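Local atomic coordinates of beta-lactamase (Klebsiella pneumoniae, PDB entry 6HUH), a protein that probably hydrolyses beta-lactam antibiotics to substituted beta-amino acids, as a class D beta-lactamase that helps make its bacterial host resistant. Residues 109-114 and 141-146; 131-136 and 148-153; 190-195 and 223-228. All coordinates share one frame; numbering follows the deposited sequence.

Interaction 1: 109-114 and 141-146; sequences LTEWLG and GLTQAW
Thr110 OG1 has two carbonyl oxygens within reach, Leu142 O across the contact, 2.9 Å from OG1, and Gln107 O in its own helix. The torsion that leaves OG1 between the backbone N and the carbonyl carbon (chi1 63°) also turns CG2 beside the backbone N, and this methyl meets Trp146 tip to tip, 3.9 Å from CG2 to CH2. Leu142 O lies in the plane of the indole, at its edge.

Leu142 spreads its two methyls over the last turn of helix 103-113. Its CG stands anti to the backbone N (chi1 -174°), and from there chi2 (60°) brings CD1 to 3.4 Å from Thr110 O, where it also reaches Gly114 C, while CD2 rests 3.9 Å from Glu111 CA. Thr143 adds a methyl on the outer side: its CG2 is 3.7 Å from Glu111 OE1 and also near Thr110 OG1. Phe118 of helix 115-124 packs on both Leu142 and Trp146.

At the other end of the indole, Trp146 NE1 donates to OQ2 of the carboxylated lysine at position 54, so Thr110 and Leu142 form a second shell behind a first-shell tryptophan; a tryptophan bound to the lysine carbamate is characteristic of the class D beta-lactamase active site.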
ATOM      1  N   LEU A 109      16.788  10.041  -3.073  1.00 31.81           N
ATOM      2  CA  LEU A 109      16.807  10.691  -1.774  1.00 31.70           C
ATOM      3  C   LEU A 109      18.222  11.093  -1.382  1.00 36.77           C
ATOM      4  O   LEU A 109      18.414  12.254  -1.019  1.00 38.51           O
ATOM      5  CB  LEU A 109      16.144   9.807  -0.687  1.00 31.17           C
ATOM      6  CG  LEU A 109      16.487  10.058   0.799  1.00 35.71           C
ATOM      7  CD1 LEU A 109      16.140  11.471   1.248  1.00 36.80           C
ATOM      8  CD2 LEU A 109      15.729   9.126   1.670  1.00 37.00           C
ATOM      9  N   THR A 110      19.203  10.161  -1.446  1.00 32.40           N
ATOM     10  CA  THR A 110      20.592  10.448  -1.035  1.00 32.46           C
ATOM     11  C   THR A 110      21.253  11.523  -1.904  1.00 35.90           C
ATOM     12  O   THR A 110      21.893  12.410  -1.342  1.00 34.81           O
ATOM     13  CB  THR A 110      21.452   9.183  -0.922  1.00 38.56           C
ATOM     14  OG1 THR A 110      21.572   8.535  -2.193  1.00 36.95           O
ATOM     15  CG2 THR A 110      20.946   8.213   0.147  1.00 34.26           C
ATOM     16  N   GLU A 111      21.051  11.480  -3.254  1.00 33.97           N
ATOM     17  CA  GLU A 111      21.592  12.480  -4.204  1.00 36.43           C
ATOM     18  C   GLU A 111      21.088  13.894  -3.871  1.00 39.98           C
ATOM     19  O   GLU A 111      21.823  14.869  -4.038  1.00 40.24           O
ATOM     20  CB  GLU A 111      21.212  12.140  -5.652  1.00 38.85           C
ATOM     21  CG  GLU A 111      22.119  11.110  -6.309  1.00 53.47           C
ATOM     22  CD  GLU A 111      21.687  10.648  -7.691  1.00 74.47           C
ATOM     23  OE1 GLU A 111      21.849   9.441  -7.991  1.00 58.44           O
ATOM     24  OE2 GLU A 111      21.197  11.491  -8.478  1.00 70.93           O
ATOM     25  N   TRP A 112      19.832  13.978  -3.388  1.00 34.83           N
ATOM     26  CA  TRP A 112      19.155  15.187  -2.947  1.00 34.80           C
ATOM     27  C   TRP A 112      19.686  15.679  -1.587  1.00 42.24           C
ATOM     28  O   TRP A 112      19.716  16.887  -1.359  1.00 43.29           O
ATOM     29  CB  TRP A 112      17.643  14.930  -2.869  1.00 31.92           C
ATOM     30  CG  TRP A 112      16.848  16.122  -2.432  1.00 32.69           C
ATOM     31  CD1 TRP A 112      16.288  17.070  -3.231  1.00 36.17           C
ATOM     32  CD2 TRP A 112      16.537  16.497  -1.083  1.00 31.96           C
ATOM     33  NE1 TRP A 112      15.656  18.018  -2.468  1.00 35.79           N
ATOM     34  CE2 TRP A 112      15.789  17.690  -1.144  1.00 36.65           C
ATOM     35  CE3 TRP A 112      16.812  15.935   0.173  1.00 31.98           C
ATOM     36  CZ2 TRP A 112      15.326  18.342   0.006  1.00 35.99           C
ATOM     37  CZ3 TRP A 112      16.352  16.578   1.310  1.00 33.46           C
ATOM     38  CH2 TRP A 112      15.622  17.767   1.222  1.00 35.09           C
ATOM     39  N   LEU A 113      20.027  14.756  -0.661  1.00 40.30           N
ATOM     40  CA  LEU A 113      20.527  15.120   0.674  1.00 40.97           C
ATOM     41  C   LEU A 113      21.931  15.693   0.615  1.00 46.93           C
ATOM     42  O   LEU A 113      22.233  16.689   1.291  1.00 47.47           O
ATOM     43  CB  LEU A 113      20.553  13.900   1.599  1.00 40.00           C
ATOM     44  CG  LEU A 113      19.345  13.636   2.471  1.00 44.37           C
ATOM     45  CD1 LEU A 113      19.443  12.254   3.051  1.00 44.64           C
ATOM     46  CD2 LEU A 113      19.254  14.625   3.618  1.00 46.98           C
ATOM     47  N   GLY A 114      22.774  15.025  -0.172  1.00 43.30           N
ATOM     48  CA  GLY A 114      24.183  15.339  -0.300  1.00 44.13           C
ATOM     49  C   GLY A 114      24.941  14.433   0.633  1.00 46.56           C
ATOM     50  O   GLY A 114      24.385  13.977   1.637  1.00 45.28           O
ATOM     51  N   GLY A 141      29.894   6.187  -2.799  1.00 65.78           N
ATOM     52  CA  GLY A 141      29.388   5.860  -1.473  1.00 63.16           C
ATOM     53  C   GLY A 141      27.979   6.367  -1.226  1.00 64.43           C
ATOM     54  O   GLY A 141      27.197   5.725  -0.519  1.00 62.67           O
ATOM     55  N   LEU A 142      27.638   7.521  -1.823  1.00 59.83           N
ATOM     56  CA  LEU A 142      26.343   8.182  -1.672  1.00 57.63           C
ATOM     57  C   LEU A 142      25.141   7.326  -2.065  1.00 58.47           C
ATOM     58  O   LEU A 142      24.100   7.402  -1.408  1.00 57.42           O
ATOM     59  CB  LEU A 142      26.332   9.517  -2.446  1.00 58.56           C
ATOM     60  CG  LEU A 142      25.110  10.428  -2.293  1.00 62.01           C
ATOM     61  CD1 LEU A 142      24.894  10.851  -0.839  1.00 61.27           C
ATOM     62  CD2 LEU A 142      25.226  11.633  -3.189  1.00 65.34           C
ATOM     63  N   THR A 143      25.270   6.534  -3.132  1.00 52.92           N
ATOM     64  CA  THR A 143      24.149   5.742  -3.633  1.00 50.38           C
ATOM     65  C   THR A 143      24.340   4.236  -3.479  1.00 51.07           C
ATOM     66  O   THR A 143      23.404   3.482  -3.757  1.00 49.87           O
ATOM     67  CB  THR A 143      23.860   6.129  -5.092  1.00 58.58           C
ATOM     68  OG1 THR A 143      24.970   5.753  -5.912  1.00 59.95           O
ATOM     69  CG2 THR A 143      23.558   7.615  -5.263  1.00 56.79           C
ATOM     70  N   GLN A 144      25.534   3.794  -3.028  1.00 45.91           N
ATOM     71  CA  GLN A 144      25.879   2.376  -2.932  1.00 44.15           C
ATOM     72  C   GLN A 144      26.440   1.893  -1.598  1.00 46.78           C
ATOM     73  O   GLN A 144      26.885   0.750  -1.556  1.00 47.21           O
ATOM     74  CB  GLN A 144      26.889   2.036  -4.051  1.00 46.56           C
ATOM     75  CG  GLN A 144      26.475   0.893  -4.966  1.00 54.75           C
ATOM     76  CD  GLN A 144      25.447   1.301  -5.989  1.00 66.55           C
ATOM     77  OE1 GLN A 144      24.345   0.735  -6.059  1.00 61.51           O
ATOM     78  NE2 GLN A 144      25.811   2.284  -6.817  1.00 54.55           N
ATOM     79  N   ALA A 145      26.436   2.721  -0.526  1.00 42.20           N
ATOM     80  CA  ALA A 145      27.024   2.352   0.772  1.00 42.16           C
ATOM     81  C   ALA A 145      26.372   1.160   1.467  1.00 46.89           C
ATOM     82  O   ALA A 145      27.082   0.308   2.011  1.00 47.89           O
ATOM     83  CB  ALA A 145      27.061   3.544   1.710  1.00 42.98           C
ATOM     84  N   TRP A 146      25.036   1.102   1.458  1.00 43.17           N
ATOM     85  CA  TRP A 146      24.241   0.043   2.081  1.00 42.63           C
ATOM     86  C   TRP A 146      24.098  -1.189   1.185  1.00 50.00           C
ATOM     87  O   TRP A 146      23.869  -2.293   1.687  1.00 50.68           O
ATOM     88  CB  TRP A 146      22.876   0.586   2.517  1.00 40.17           C
ATOM     89  CG  TRP A 146      22.002   1.116   1.404  1.00 40.89           C
ATOM     90  CD1 TRP A 146      20.877   0.528   0.903  1.00 43.35           C
ATOM     91  CD2 TRP A 146      22.130   2.379   0.724  1.00 40.90           C
ATOM     92  NE1 TRP A 146      20.321   1.319  -0.073  1.00 42.58           N
ATOM     93  CE2 TRP A 146      21.068   2.464  -0.202  1.00 44.36           C
ATOM     94  CE3 TRP A 146      23.047   3.448   0.800  1.00 42.56           C
ATOM     95  CZ2 TRP A 146      20.921   3.550  -1.069  1.00 43.68           C
ATOM     96  CZ3 TRP A 146      22.889   4.529  -0.055  1.00 43.93           C
ATOM     97  CH2 TRP A 146      21.836   4.574  -0.971  1.00 44.04           C
TER

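Interaction 2: 131-136 and 148-153; sequences DLSGNP and SSSLAI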
ATOM      1  N   ASP A 131      30.488   3.586   8.009  1.00 39.11           N
ATOM      2  CA  ASP A 131      31.315   3.697   6.806  1.00 40.32           C
ATOM      3  C   ASP A 131      30.495   3.870   5.537  1.00 43.82           C
ATOM      4  O   ASP A 131      29.854   2.924   5.080  1.00 42.83           O
ATOM      5  CB  ASP A 131      32.271   2.506   6.681  1.00 42.85           C
ATOM      6  CG  ASP A 131      33.501   2.807   5.852  1.00 54.74           C
ATOM      7  OD1 ASP A 131      33.389   3.594   4.880  1.00 52.98           O
ATOM      8  OD2 ASP A 131      34.584   2.269   6.181  1.00 65.70           O
ATOM      9  N   LEU A 132      30.508   5.075   4.967  1.00 41.23           N
ATOM     10  CA  LEU A 132      29.745   5.333   3.739  1.00 41.35           C
ATOM     11  C   LEU A 132      30.680   5.663   2.567  1.00 49.70           C
ATOM     12  O   LEU A 132      30.305   6.421   1.672  1.00 50.08           O
ATOM     13  CB  LEU A 132      28.674   6.436   3.942  1.00 40.02           C
ATOM     14  CG  LEU A 132      27.909   6.447   5.270  1.00 43.19           C
ATOM     15  CD1 LEU A 132      27.269   7.762   5.501  1.00 42.97           C
ATOM     16  CD2 LEU A 132      26.869   5.338   5.340  1.00 45.33           C
ATOM     17  N   SER A 133      31.895   5.083   2.570  1.00 48.15           N
ATOM     18  CA  SER A 133      32.885   5.308   1.521  1.00 50.02           C
ATOM     19  C   SER A 133      32.566   4.540   0.247  1.00 54.19           C
ATOM     20  O   SER A 133      33.015   4.929  -0.834  1.00 54.72           O
ATOM     21  CB  SER A 133      34.285   4.982   2.023  1.00 56.33           C
ATOM     22  OG  SER A 133      34.396   3.628   2.424  1.00 68.92           O
ATOM     23  N   GLY A 134      31.775   3.480   0.389  1.00 51.20           N
ATOM     24  CA  GLY A 134      31.343   2.614  -0.704  1.00 52.00           C
ATOM     25  C   GLY A 134      32.392   1.615  -1.160  1.00 59.52           C
ATOM     26  O   GLY A 134      33.237   1.156  -0.373  1.00 58.28           O
ATOM     27  N   ASN A 135      32.328   1.276  -2.457  1.00 59.13           N
ATOM     28  CA  ASN A 135      33.225   0.325  -3.119  1.00 61.36           C
ATOM     29  C   ASN A 135      34.618   0.942  -3.306  1.00 69.11           C
ATOM     30  O   ASN A 135      34.710   2.166  -3.422  1.00 69.50           O
ATOM     31  CB  ASN A 135      32.636  -0.104  -4.465  1.00 62.85           C
ATOM     32  CG  ASN A 135      31.191  -0.536  -4.369  1.00 81.63           C
ATOM     33  OD1 ASN A 135      30.849  -1.540  -3.732  1.00 76.66           O
ATOM     34  ND2 ASN A 135      30.309   0.249  -4.961  1.00 68.88           N
ATOM     35  N   PRO A 136      35.712   0.139  -3.319  1.00 68.04           N
ATOM     36  CA  PRO A 136      37.050   0.728  -3.454  1.00 70.69           C
ATOM     37  C   PRO A 136      37.347   1.268  -4.846  1.00 77.41           C
ATOM     38  O   PRO A 136      37.137   0.577  -5.840  1.00 77.03           O
ATOM     39  CB  PRO A 136      37.992  -0.421  -3.063  1.00 73.82           C
ATOM     40  CG  PRO A 136      37.113  -1.485  -2.480  1.00 75.76           C
ATOM     41  CD  PRO A 136      35.809  -1.323  -3.162  1.00 69.62           C
ATOM     42  N   SER A 148      25.541  -3.828  -0.059  1.00 52.31           N
ATOM     43  CA  SER A 148      26.574  -4.851   0.176  1.00 53.28           C
ATOM     44  C   SER A 148      28.022  -4.331  -0.065  1.00 57.60           C
ATOM     45  O   SER A 148      28.768  -4.901  -0.874  1.00 59.16           O
ATOM     46  CB  SER A 148      26.277  -6.123  -0.624  1.00 58.12           C
ATOM     47  OG  SER A 148      25.093  -6.770  -0.185  1.00 66.77           O
ATOM     48  N   SER A 149      28.406  -3.236   0.640  1.00 51.51           N
ATOM     49  CA  SER A 149      29.733  -2.638   0.491  1.00 50.77           C
ATOM     50  C   SER A 149      30.349  -2.173   1.841  1.00 49.96           C
ATOM     51  O   SER A 149      30.508  -3.001   2.742  1.00 48.54           O
ATOM     52  CB  SER A 149      29.704  -1.524  -0.558  1.00 53.59           C
ATOM     53  OG  SER A 149      28.908  -0.426  -0.150  1.00 54.95           O
ATOM     54  N   SER A 150      30.692  -0.863   1.963  1.00 43.25           N
ATOM     55  CA  SER A 150      31.321  -0.227   3.116  1.00 41.03           C
ATOM     56  C   SER A 150      30.542  -0.351   4.404  1.00 38.80           C
ATOM     57  O   SER A 150      31.094  -0.828   5.387  1.00 36.95           O
ATOM     58  CB  SER A 150      31.622   1.238   2.823  1.00 44.81           C
ATOM     59  OG  SER A 150      30.428   1.966   2.591  1.00 47.86           O
ATOM     60  N   LEU A 151      29.272   0.085   4.406  1.00 33.70           N
ATOM     61  CA  LEU A 151      28.394   0.049   5.576  1.00 31.38           C
ATOM     62  C   LEU A 151      28.076  -1.383   6.028  1.00 33.61           C
ATOM     63  O   LEU A 151      27.923  -2.290   5.196  1.00 33.89           O
ATOM     64  CB  LEU A 151      27.119   0.889   5.338  1.00 30.24           C
ATOM     65  CG  LEU A 151      26.253   1.265   6.560  1.00 34.08           C
ATOM     66  CD1 LEU A 151      27.019   2.125   7.582  1.00 35.92           C
ATOM     67  CD2 LEU A 151      25.032   2.006   6.127  1.00 32.86           C
ATOM     68  N   ALA A 152      28.050  -1.577   7.366  1.00 27.60           N
ATOM     69  CA  ALA A 152      27.779  -2.841   8.047  1.00 25.54           C
ATOM     70  C   ALA A 152      27.217  -2.590   9.453  1.00 27.20           C
ATOM     71  O   ALA A 152      27.705  -1.731  10.191  1.00 26.93           O
ATOM     72  CB  ALA A 152      29.054  -3.678   8.125  1.00 26.92           C
ATOM     73  N   ILE A 153      26.178  -3.319   9.804  1.00 23.48           N
ATOM     74  CA  ILE A 153      25.559  -3.222  11.120  1.00 24.48           C
ATOM     75  C   ILE A 153      25.386  -4.626  11.737  1.00 31.94           C
ATOM     76  O   ILE A 153      25.078  -5.601  11.028  1.00 33.26           O
ATOM     77  CB  ILE A 153      24.242  -2.375  11.095  1.00 26.75           C
ATOM     78  CG1 ILE A 153      23.761  -1.997  12.535  1.00 25.65           C
ATOM     79  CG2 ILE A 153      23.127  -3.043  10.260  1.00 26.61           C
ATOM     80  CD1 ILE A 153      22.869  -0.746  12.622  1.00 10.16           C
TER
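Ser150 pushes its hydroxyl into the bend made by Asp131 to Gly134, and two bonds grip it there. OG donates to Asp131 O, 2.7 Å away, approaching from above the carbonyl plane, about 50° out of it, and it accepts a weak bond from Gly134 N at 3.0 Å. The first torsion (chi1 63°) puts OG between the backbone N and the carbonyl carbon of Ser150, on the side where both partners lie. Next along the chain, the Leu151 side chain carries the close fit inward: its CD1 approaches the backbone of Asp131, and its CD2 lies beside Leu132 CD2 at 3.9 Å, the two leucines side by side and pointing the same way. Phe118 and Val122 of helix 115-124 pack against Leu132, and Phe53 against Leu151.

The bend itself is an Asx turn. Asp131 OD1 accepts from Ser133 N, nearly along its C-O axis, and from Ser133 OG, 2.7 Å away on the syn side, which holds the carboxylate against the turn. This is the looser side, with Asp131 and Ser133 partly exposed to solvent: Asp131 OD1 only brushes Ser150 CB at 3.6 Å, as Ser133 OG does at 3.7 Å, and neither makes a polar bond to the other loop.

Past Gly134, whose positive phi (78°) swings the chain around, Asn135 OD1 meets Ser149 CB at 3.4 Å, while the amide nitrogen, ND2, bonds to Asp140 OD1.

Interaction 3: 190-195 and 223-228; sequences DGWQIH and ASKQDQ
Lys225 lies across the indole of Trp192 at about a right angle. Its CB sits over the centre of the six-membered ring, 3.5 Å from the centroid and 12° off the normal, a CH-pi contact. CG leans on Gly191 O at 3.4 Å. CD drops back over the same ring system, 3.4 Å from Trp192 NE1, and CE passes Gly191 CA. The chain is extended up to CE, then bends at chi4 (133°) to bring NZ to Asp190 OD1, 3.2 Å away, in a salt bridge whose hydrogen bond is weak; a water joins the same two atoms.

The backbones pair antiparallel. Gln193 and Ser224 form a hydrogen-bonded pair, Gln193 N to Ser224 O at 2.7 Å and Ser224 N to Gln193 O at 2.8 Å. Ile194 and Ala223 form the next, non-hydrogen-bonded pair, with Ile194 CD1 against Ala223 CB.

Strands 192-201 and 215-225 are neighbours in the antiparallel sheet, flanked by 185-189 and 228-238. Helix 245-264 packs against strand 192-201: Leu261 and Leu264 touch Trp192, and Phe254 touches Ile194.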
ATOM      1  N   ASP A 190      -2.903  -9.912  17.564  1.00 54.25           N
ATOM      2  CA  ASP A 190      -3.881  -9.446  18.575  1.00 57.22           C
ATOM      3  C   ASP A 190      -4.020  -7.890  18.528  1.00 60.33           C
ATOM      4  O   ASP A 190      -4.371  -7.344  17.474  1.00 59.60           O
ATOM      5  CB  ASP A 190      -3.597  -9.998  20.004  1.00 60.58           C
ATOM      6  CG  ASP A 190      -4.794  -9.978  20.972  1.00 78.48           C
ATOM      7  OD1 ASP A 190      -5.262  -8.867  21.324  1.00 81.17           O
ATOM      8  OD2 ASP A 190      -5.222 -11.079  21.426  1.00 83.67           O
ATOM      9  N   GLY A 191      -3.686  -7.206  19.623  1.00 55.63           N
ATOM     10  CA  GLY A 191      -3.763  -5.751  19.681  1.00 54.69           C
ATOM     11  C   GLY A 191      -2.451  -5.048  19.391  1.00 53.87           C
ATOM     12  O   GLY A 191      -2.385  -3.816  19.447  1.00 54.50           O
ATOM     13  N   TRP A 192      -1.407  -5.825  19.079  1.00 44.98           N
ATOM     14  CA  TRP A 192      -0.068  -5.342  18.795  1.00 41.10           C
ATOM     15  C   TRP A 192       0.053  -4.838  17.360  1.00 43.31           C
ATOM     16  O   TRP A 192      -0.435  -5.470  16.414  1.00 42.60           O
ATOM     17  CB  TRP A 192       0.985  -6.432  19.099  1.00 38.26           C
ATOM     18  CG  TRP A 192       1.044  -6.796  20.553  1.00 40.36           C
ATOM     19  CD1 TRP A 192       0.221  -7.655  21.222  1.00 45.06           C
ATOM     20  CD2 TRP A 192       1.965  -6.283  21.527  1.00 40.05           C
ATOM     21  NE1 TRP A 192       0.560  -7.697  22.555  1.00 44.99           N
ATOM     22  CE2 TRP A 192       1.617  -6.854  22.773  1.00 44.93           C
ATOM     23  CE3 TRP A 192       3.037  -5.370  21.472  1.00 40.06           C
ATOM     24  CZ2 TRP A 192       2.313  -6.563  23.948  1.00 44.54           C
ATOM     25  CZ3 TRP A 192       3.726  -5.083  22.642  1.00 41.85           C
ATOM     26  CH2 TRP A 192       3.362  -5.679  23.860  1.00 44.06           C
ATOM     27  N   GLN A 193       0.702  -3.683  17.213  1.00 38.24           N
ATOM     28  CA  GLN A 193       0.962  -3.030  15.946  1.00 36.69           C
ATOM     29  C   GLN A 193       2.369  -3.405  15.557  1.00 39.01           C
ATOM     30  O   GLN A 193       3.294  -3.137  16.312  1.00 38.53           O
ATOM     31  CB  GLN A 193       0.819  -1.506  16.085  1.00 38.48           C
ATOM     32  CG  GLN A 193      -0.620  -0.994  16.013  1.00 52.82           C
ATOM     33  CD  GLN A 193      -0.649   0.506  15.875  1.00 79.91           C
ATOM     34  OE1 GLN A 193      -0.343   1.072  14.814  1.00 69.91           O
ATOM     35  NE2 GLN A 193      -1.005   1.188  16.955  1.00 84.23           N
ATOM     36  N   ILE A 194       2.530  -4.074  14.411  1.00 35.02           N
ATOM     37  CA  ILE A 194       3.836  -4.545  13.927  1.00 32.76           C
ATOM     38  C   ILE A 194       4.442  -3.601  12.851  1.00 33.24           C
ATOM     39  O   ILE A 194       3.779  -3.237  11.887  1.00 33.38           O
ATOM     40  CB  ILE A 194       3.741  -6.029  13.445  1.00 36.05           C
ATOM     41  CG1 ILE A 194       2.933  -6.948  14.436  1.00 38.02           C
ATOM     42  CG2 ILE A 194       5.109  -6.637  13.092  1.00 35.69           C
ATOM     43  CD1 ILE A 194       3.432  -7.150  15.876  1.00 44.77           C
ATOM     44  N   HIS A 195       5.682  -3.202  13.037  1.00 26.87           N
ATOM     45  CA  HIS A 195       6.375  -2.371  12.070  1.00 25.97           C
ATOM     46  C   HIS A 195       7.655  -3.120  11.797  1.00 30.17           C
ATOM     47  O   HIS A 195       8.296  -3.564  12.748  1.00 31.27           O
ATOM     48  CB  HIS A 195       6.647  -0.981  12.641  1.00 26.91           C
ATOM     49  CG  HIS A 195       5.430  -0.310  13.213  1.00 31.85           C
ATOM     50  ND1 HIS A 195       4.705   0.627  12.489  1.00 33.44           N
ATOM     51  CD2 HIS A 195       4.860  -0.449  14.433  1.00 34.88           C
ATOM     52  CE1 HIS A 195       3.733   1.030  13.289  1.00 34.23           C
ATOM     53  NE2 HIS A 195       3.787   0.414  14.469  1.00 35.55           N
ATOM     54  N   ALA A 223       7.160  -3.970  17.708  1.00 32.03           N
ATOM     55  CA  ALA A 223       5.762  -4.238  17.965  1.00 32.62           C
ATOM     56  C   ALA A 223       5.307  -3.354  19.128  1.00 40.30           C
ATOM     57  O   ALA A 223       6.002  -3.254  20.146  1.00 40.47           O
ATOM     58  CB  ALA A 223       5.601  -5.691  18.330  1.00 33.76           C
ATOM     59  N   SER A 224       4.147  -2.707  18.987  1.00 39.74           N
ATOM     60  CA  SER A 224       3.633  -1.840  20.048  1.00 41.66           C
ATOM     61  C   SER A 224       2.166  -2.111  20.427  1.00 46.88           C
ATOM     62  O   SER A 224       1.367  -2.538  19.604  1.00 47.10           O
ATOM     63  CB  SER A 224       3.854  -0.368  19.698  1.00 45.65           C
ATOM     64  OG  SER A 224       3.319   0.002  18.435  1.00 54.18           O
ATOM     65  N   LYS A 225       1.833  -1.879  21.686  1.00 43.94           N
ATOM     66  CA  LYS A 225       0.491  -2.033  22.240  1.00 45.56           C
ATOM     67  C   LYS A 225       0.487  -1.082  23.421  1.00 52.49           C
ATOM     68  O   LYS A 225       0.994  -1.407  24.505  1.00 52.61           O
ATOM     69  CB  LYS A 225       0.208  -3.482  22.662  1.00 47.36           C
ATOM     70  CG  LYS A 225      -1.256  -3.840  22.617  1.00 57.99           C
ATOM     71  CD  LYS A 225      -1.538  -5.167  23.292  1.00 68.59           C
ATOM     72  CE  LYS A 225      -3.005  -5.511  23.283  1.00 79.90           C
ATOM     73  NZ  LYS A 225      -3.234  -6.913  22.844  1.00 91.27           N
ATOM     74  N   GLN A 226       0.006   0.147  23.150  1.00 50.80           N
ATOM     75  CA  GLN A 226      -0.058   1.328  24.022  1.00 52.60           C
ATOM     76  C   GLN A 226       1.329   1.621  24.641  1.00 55.88           C
ATOM     77  O   GLN A 226       2.261   1.948  23.894  1.00 52.18           O
ATOM     78  CB  GLN A 226      -1.228   1.316  25.056  1.00 57.35           C
ATOM     79  CG  GLN A 226      -1.553   0.008  25.784  1.00 77.62           C
ATOM     80  CD  GLN A 226      -3.052  -0.207  25.930  1.00100.12           C
ATOM     81  OE1 GLN A 226      -3.734   0.447  26.734  1.00100.15           O
ATOM     82  NE2 GLN A 226      -3.591  -1.161  25.183  1.00 89.03           N
ATOM     83  N   ASP A 227       1.470   1.484  25.964  1.00 55.83           N
ATOM     84  CA  ASP A 227       2.721   1.713  26.684  1.00 55.98           C
ATOM     85  C   ASP A 227       3.846   0.760  26.211  1.00 56.88           C
ATOM     86  O   ASP A 227       4.930   1.227  25.817  1.00 55.67           O
ATOM     87  CB  ASP A 227       2.502   1.627  28.224  1.00 61.02           C
ATOM     88  CG  ASP A 227       1.360   0.732  28.733  1.00 76.58           C
ATOM     89  OD1 ASP A 227       1.114  -0.338  28.116  1.00 76.79           O
ATOM     90  OD2 ASP A 227       0.736   1.089  29.759  1.00 85.68           O
ATOM     91  N   GLN A 228       3.555  -0.560  26.210  1.00 51.15           N
ATOM     92  CA  GLN A 228       4.506  -1.611  25.865  1.00 49.11           C
ATOM     93  C   GLN A 228       5.011  -1.583  24.424  1.00 50.35           C
ATOM     94  O   GLN A 228       4.239  -1.391  23.490  1.00 50.56           O
ATOM     95  CB  GLN A 228       3.945  -2.996  26.208  1.00 51.54           C
ATOM     96  CG  GLN A 228       3.740  -3.209  27.705  1.00 71.91           C
ATOM     97  CD  GLN A 228       4.122  -4.592  28.150  1.00 93.60           C
ATOM     98  OE1 GLN A 228       3.391  -5.568  27.939  1.00 89.78           O
ATOM     99  NE2 GLN A 228       5.261  -4.695  28.820  1.00 87.77           N
TER
HETATM  100  O   HOH W   1      -6.198  -6.549  22.791  1.00 50.92           O

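Interactions 1 and 2 form one continuous region, their centres 12 Å apart and their segments alternating along the chain. They meet where Ser149 OG reaches Gln144 O at 2.7 Å and Leu151 N bonds to Ala145 O at 3.3 Å, while Ala145 CB packs on Leu132 CA. Interaction 1 comes closer to the predicted nucleophile, Ser51: about 6 Å between its side chain and that of Trp146, against about 11 Å for Leu151 of interaction 2. Interaction 3 belongs to the beta-sheet on the opposite side of the chain's centre. Its centre is 32 Å from interaction 1 and 33 Å from interaction 2, and its nearest atoms stay about 17 and 15 Å from theirs.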